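Local coordinates for peptidoglycan-recognition protein LC (Drosophila melanogaster, PDB 1Z6I) that probably recognises bacterial peptidoglycan at the cell surface and activates the imd/Relish pathway of the fly's humoral immune response, at residues 13-18 with 59-64; 19-24 with 94-99. All blocks are in the same frame, centred on the assembly; numbering follows the deposited sequence.

Contact 1: 13-18 with 59-64; sequences PQKEIP and QKCDIA. With SO4 (sulfate ion), chain C.
Two loops meet here, at the edge of the peptidoglycan-recognition domain: the loop before strand 24-31 gives P13, Q14, K15 and I17, and the loop after helix 40-56 gives C61 and D62. One backbone hydrogen bond joins them, from Q14 N to C61 O at 2.8 Å. The N-H lies in the carbonyl plane of C61, and the angle at hydrogen is 155°. P13 CA touches the same oxygen, so C61 O has a C-H neighbour next to its N-H donor.

D62 is buried. Its side chain lies beside the ring of P13, pointing the same way, with D62 OD2 3.9 Å from P13 CB. I17 comes in at about a right angle and sets CD1 against D62 CB at 3.5 Å. Its extended chain, with chi2 -175°, carries CD1 across to that methylene. The carboxylate is held by several partners: R5 makes a salt bridge to D62 OD2, Q51 of helix 40-56 bonds to D62 OD1, and I63 N adds a weak bond of 2.9 Å to D62 OD1. In this amidase-like fold D62 links R5, near the N-terminus, to Q51 of helix 40-56, from the loop before strand 67-69.

C61 is not in the disulfide of this chain, which joins C37 and C43. The aliphatic part of K15 lies over its sulfur, with K15 CD 3.9 Å from C61 SG. A sulfate ion, probably from the crystallisation liquor, accepts a hydrogen bond from C61 N at its O3 (2.9 Å) and is also bonded by R79.

Contact 2: 19-24 with 94-99; sequences DLELPV and DSQSLS
L20 reaches across to the turn 94-97 and to the start of strand 98-102. Its CB leads to CG, which lies 4.1 Å from S97 O. There the side chain forks. CD1 packs on S97 O and meets L98 CD2 at 3.6 Å, a contact of two methyl groups. CD2 turns to the first half of the turn, 3.2 Å from S95 O, with D94 O farther off. The two methyls thus rest on carbonyl oxygens of the type I beta turn from D94 to S97: S95 O under CD2, S97 O under CD1. The two leucine side chains are set at a slant to each other.

V24 makes the second apolar patch. Its CG2 lies on the peptide between Q96 and S97, 3.7 Å from S97 N. Its CG1 faces L98 CG at 4.1 Å. L98 therefore packs against both L20 and V24.

The exposed side of the contact is polar. Q96 NE2 donates to E21 OE2 over 3.1 Å, and the angle at hydrogen is 160°. The amide nitrogen sits above the carboxylate plane, and the two flat groups are turned 54° apart. Q96 starts away from the loop but bends back at chi2 (-77°), which brings its amide over its own turn. There NE2 also donates to S95 O over 2.9 Å. Two acceptors thus fix how the amide is turned.

S97 CB points away from the loop, and its OG bonds to Y93 O and H87 NE2. L98 pairs by backbone with L26 and I28. The arrangement is that of a loop running into strand 24-31, which lies parallel beside strand 98-102 in the central mixed sheet of the PGRP domain.

Both contacts use the long connection between strands 2-3 and 24-31: 13-18 is its earlier part and 19-24 the part that enters the sheet. Contact 1 is partly buried, on the helix 40-56 side, and rests on a backbone bond and a buried carboxylate with an arginine partner. Contact 2 is more buried and nearer the centre of the chain; leucine and valine methyls do most of the work, with a polar pair on its exposed side. Their centres are about 16 Å apart, and they touch where A64 packs near S99. K83 bonds to both segments of the connection, to I17 O and, as a salt bridge, to D19.

Contact 1: 13-18 with 59-64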
loop_
_atom_site.group_PDB
_atom_site.type_symbol
_atom_site.label_atom_id
_atom_site.label_comp_id
_atom_site.label_asym_id
_atom_site.label_seq_id
_atom_site.Cartn_x
_atom_site.Cartn_y
_atom_site.Cartn_z
ATOM N N PRO A 13 11.237 12.569 3.377
ATOM C CA PRO A 13 12.098 11.391 3.489
ATOM C C PRO A 13 13.462 11.756 4.083
ATOM O O PRO A 13 14.038 12.789 3.739
ATOM C CB PRO A 13 12.223 10.894 2.039
ATOM C CG PRO A 13 11.671 11.942 1.178
ATOM C CD PRO A 13 10.773 12.792 1.996
ATOM N N GLN A 14 13.960 10.913 4.976
ATOM C CA GLN A 14 15.246 11.141 5.631
ATOM C C GLN A 14 16.419 11.098 4.657
ATOM O O GLN A 14 17.465 11.666 4.931
ATOM C CB GLN A 14 15.447 10.136 6.766
ATOM C CG GLN A 14 14.365 10.221 7.856
ATOM C CD GLN A 14 14.144 11.652 8.371
ATOM O OE1 GLN A 14 15.043 12.223 8.998
ATOM N NE2 GLN A 14 12.965 12.236 8.086
ATOM N N LYS A 15 16.238 10.423 3.528
ATOM C CA LYS A 15 17.175 10.514 2.407
ATOM C C LYS A 15 16.419 10.446 1.096
ATOM O O LYS A 15 15.227 10.161 1.065
ATOM C CB LYS A 15 18.206 9.386 2.443
ATOM C CG LYS A 15 19.337 9.579 3.464
ATOM C CD LYS A 15 19.115 8.747 4.745
ATOM C CE LYS A 15 20.387 8.032 5.216
ATOM N NZ LYS A 15 21.179 8.874 6.168
ATOM N N GLU A 16 17.128 10.702 0.005
ATOM C CA GLU A 16 16.551 10.547 -1.322
ATOM C C GLU A 16 16.138 9.079 -1.592
ATOM O O GLU A 16 16.733 8.124 -1.063
ATOM C CB GLU A 16 17.533 11.056 -2.384
ATOM C CG GLU A 16 17.747 12.572 -2.338
ATOM C CD GLU A 16 17.241 13.290 -3.578
ATOM O OE1 GLU A 16 16.287 12.792 -4.224
ATOM O OE2 GLU A 16 17.804 14.360 -3.911
ATOM N N ILE A 17 15.096 8.924 -2.402
ATOM C CA ILE A 17 14.532 7.617 -2.702
ATOM C C ILE A 17 14.581 7.375 -4.208
ATOM O O ILE A 17 14.222 8.256 -4.985
ATOM C CB ILE A 17 13.089 7.542 -2.149
ATOM C CG1 ILE A 17 13.143 7.593 -0.619
ATOM C CG2 ILE A 17 12.330 6.273 -2.668
ATOM C CD1 ILE A 17 11.830 7.403 0.047
ATOM N N PRO A 18 15.017 6.190 -4.627
ATOM C CA PRO A 18 15.130 5.894 -6.057
ATOM C C PRO A 18 13.777 5.896 -6.772
ATOM O O PRO A 18 12.728 5.648 -6.154
ATOM C CB PRO A 18 15.767 4.499 -6.085
ATOM C CG PRO A 18 15.472 3.898 -4.754
ATOM C CD PRO A 18 15.426 5.044 -3.792
ATOM N N GLN A 59 13.550 1.646 10.522
ATOM C CA GLN A 59 14.786 2.249 9.975
ATOM C C GLN A 59 14.800 2.427 8.450
ATOM O O GLN A 59 15.830 2.311 7.794
ATOM C CB GLN A 59 16.037 1.499 10.462
ATOM C CG GLN A 59 16.492 1.941 11.867
ATOM C CD GLN A 59 16.913 0.788 12.778
ATOM O OE1 GLN A 59 17.422 1.026 13.876
ATOM N NE2 GLN A 59 16.707 -0.453 12.331
ATOM N N LYS A 60 13.643 2.749 7.899
ATOM C CA LYS A 60 13.524 3.068 6.493
ATOM C C LYS A 60 13.739 4.572 6.346
ATOM O O LYS A 60 13.718 5.325 7.323
ATOM C CB LYS A 60 12.139 2.681 5.975
ATOM C CG LYS A 60 11.668 1.273 6.336
ATOM C CD LYS A 60 12.224 0.226 5.383
ATOM C CE LYS A 60 11.774 -1.192 5.744
ATOM N NZ LYS A 60 10.365 -1.238 6.243
ATOM N N CYS A 61 13.951 5.009 5.119
ATOM C CA CYS A 61 14.087 6.424 4.839
ATOM C C CYS A 61 12.744 7.152 4.816
ATOM O O CYS A 61 12.705 8.368 4.912
ATOM C CB CYS A 61 14.829 6.599 3.523
ATOM S SG CYS A 61 16.541 6.064 3.734
ATOM N N ASP A 62 11.655 6.401 4.683
ATOM C CA ASP A 62 10.310 6.964 4.557
ATOM C C ASP A 62 9.259 5.870 4.770
ATOM O O ASP A 62 9.584 4.676 4.834
ATOM C CB ASP A 62 10.150 7.571 3.152
ATOM C CG ASP A 62 9.044 8.624 3.063
ATOM O OD1 ASP A 62 8.462 9.017 4.108
ATOM O OD2 ASP A 62 8.706 9.124 1.963
ATOM N N ILE A 63 8.004 6.281 4.897
ATOM C CA ILE A 63 6.890 5.346 4.959
ATOM C C ILE A 63 7.090 4.336 3.838
ATOM O O ILE A 63 7.393 4.719 2.722
ATOM C CB ILE A 63 5.537 6.109 4.855
ATOM C CG1 ILE A 63 4.360 5.196 5.201
ATOM C CG2 ILE A 63 5.331 6.720 3.490
ATOM C CD1 ILE A 63 3.093 5.970 5.524
ATOM N N ALA A 64 6.949 3.050 4.138
ATOM C CA ALA A 64 7.376 1.988 3.226
ATOM C C ALA A 64 6.582 1.889 1.919
ATOM O O ALA A 64 7.101 1.386 0.920
ATOM C CB ALA A 64 7.334 0.663 3.934
HETATM S S SO4 C . 14.313 2.560 2.211
HETATM O O1 SO4 C . 13.923 2.723 0.812
HETATM O O2 SO4 C . 15.509 3.354 2.442
HETATM O O3 SO4 C . 13.251 3.049 3.073
HETATM O O4 SO4 C . 14.574 1.153 2.542
#

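Contact 2: 19-24 with 94-99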
loop_
_atom_site.group_PDB
_atom_site.type_symbol
_atom_site.label_atom_id
_atom_site.label_comp_id
_atom_site.label_asym_id
_atom_site.label_seq_id
_atom_site.Cartn_x
_atom_site.Cartn_y
_atom_site.Cartn_z
ATOM N N ASP A 19 13.811 6.205 -8.068
ATOM C CA ASP A 19 12.618 6.164 -8.890
ATOM C C ASP A 19 12.309 4.703 -9.237
ATOM O O ASP A 19 13.170 3.832 -9.146
ATOM C CB ASP A 19 12.780 7.011 -10.172
ATOM C CG ASP A 19 12.558 8.512 -9.935
ATOM O OD1 ASP A 19 12.941 9.312 -10.813
ATOM O OD2 ASP A 19 12.010 8.994 -8.922
ATOM N N LEU A 20 11.059 4.476 -9.622
ATOM C CA LEU A 20 10.543 3.182 -10.017
ATOM C C LEU A 20 10.528 3.095 -11.532
ATOM O O LEU A 20 10.102 4.049 -12.196
ATOM C CB LEU A 20 9.096 3.058 -9.536
ATOM C CG LEU A 20 8.649 1.861 -8.717
ATOM C CD1 LEU A 20 7.117 1.828 -8.748
ATOM C CD2 LEU A 20 9.278 0.554 -9.202
ATOM N N GLU A 21 10.976 1.962 -12.075
ATOM C CA GLU A 21 10.762 1.660 -13.485
ATOM C C GLU A 21 9.270 1.486 -13.730
ATOM O O GLU A 21 8.652 0.631 -13.115
ATOM C CB GLU A 21 11.515 0.389 -13.895
ATOM C CG GLU A 21 10.961 -0.332 -15.127
ATOM C CD GLU A 21 10.334 -1.673 -14.776
ATOM O OE1 GLU A 21 9.272 -1.717 -14.085
ATOM O OE2 GLU A 21 10.921 -2.701 -15.184
ATOM N N LEU A 22 8.710 2.304 -14.623
ATOM C CA LEU A 22 7.311 2.195 -15.041
ATOM C C LEU A 22 7.186 1.752 -16.507
ATOM O O LEU A 22 8.058 2.058 -17.306
ATOM C CB LEU A 22 6.617 3.549 -14.917
ATOM C CG LEU A 22 6.170 4.133 -13.574
ATOM C CD1 LEU A 22 6.504 3.258 -12.362
ATOM C CD2 LEU A 22 6.752 5.556 -13.435
ATOM N N PRO A 23 6.090 1.085 -16.881
ATOM C CA PRO A 23 5.053 0.643 -15.950
ATOM C C PRO A 23 5.401 -0.652 -15.212
ATOM O O PRO A 23 6.347 -1.374 -15.540
ATOM C CB PRO A 23 3.835 0.442 -16.850
ATOM C CG PRO A 23 4.391 0.116 -18.176
ATOM C CD PRO A 23 5.744 0.756 -18.273
ATOM N N VAL A 24 4.568 -0.927 -14.221
ATOM C CA VAL A 24 4.779 -1.951 -13.219
ATOM C C VAL A 24 3.770 -3.066 -13.540
ATOM O O VAL A 24 2.606 -2.783 -13.898
ATOM C CB VAL A 24 4.588 -1.297 -11.799
ATOM C CG1 VAL A 24 3.505 -1.971 -10.967
ATOM C CG2 VAL A 24 5.915 -1.212 -11.049
ATOM N N ASP A 94 10.691 -5.082 -4.935
ATOM C CA ASP A 94 10.288 -3.679 -4.719
ATOM C C ASP A 94 10.507 -2.825 -5.977
ATOM O O ASP A 94 9.773 -1.875 -6.228
ATOM C CB ASP A 94 11.065 -3.056 -3.544
ATOM C CG ASP A 94 10.634 -3.589 -2.172
ATOM O OD1 ASP A 94 9.482 -4.015 -1.996
ATOM O OD2 ASP A 94 11.398 -3.599 -1.184
ATOM N N SER A 95 11.520 -3.176 -6.764
ATOM C CA SER A 95 11.856 -2.441 -7.992
ATOM C C SER A 95 10.908 -2.728 -9.164
ATOM O O SER A 95 10.953 -2.018 -10.166
ATOM C CB SER A 95 13.288 -2.755 -8.429
ATOM O OG SER A 95 13.454 -4.146 -8.653
ATOM N N GLN A 96 10.066 -3.758 -9.023
ATOM C CA GLN A 96 9.118 -4.195 -10.050
ATOM C C GLN A 96 7.688 -4.264 -9.537
ATOM O O GLN A 96 6.900 -5.066 -10.030
ATOM C CB GLN A 96 9.471 -5.605 -10.527
ATOM C CG GLN A 96 10.876 -5.797 -10.973
ATOM C CD GLN A 96 11.076 -5.223 -12.323
ATOM O OE1 GLN A 96 11.001 -5.942 -13.322
ATOM N NE2 GLN A 96 11.294 -3.904 -12.380
ATOM N N SER A 97 7.346 -3.452 -8.545
ATOM C CA SER A 97 5.987 -3.458 -8.008
ATOM C C SER A 97 5.566 -2.125 -7.433
ATOM O O SER A 97 6.379 -1.207 -7.299
ATOM C CB SER A 97 5.846 -4.533 -6.922
ATOM O OG SER A 97 6.779 -4.329 -5.878
ATOM N N LEU A 98 4.270 -2.042 -7.136
ATOM C CA LEU A 98 3.675 -1.018 -6.287
ATOM C C LEU A 98 3.017 -1.700 -5.092
ATOM O O LEU A 98 2.518 -2.815 -5.224
ATOM C CB LEU A 98 2.614 -0.224 -7.057
ATOM C CG LEU A 98 3.143 0.823 -8.040
ATOM C CD1 LEU A 98 2.020 1.350 -8.968
ATOM C CD2 LEU A 98 3.814 1.961 -7.302
ATOM N N SER A 99 3.017 -1.029 -3.937
ATOM C CA SER A 99 2.333 -1.523 -2.748
ATOM C C SER A 99 1.093 -0.690 -2.428
ATOM O O SER A 99 1.160 0.537 -2.348
ATOM C CB SER A 99 3.255 -1.578 -1.522
ATOM O OG SER A 99 4.011 -0.396 -1.320
#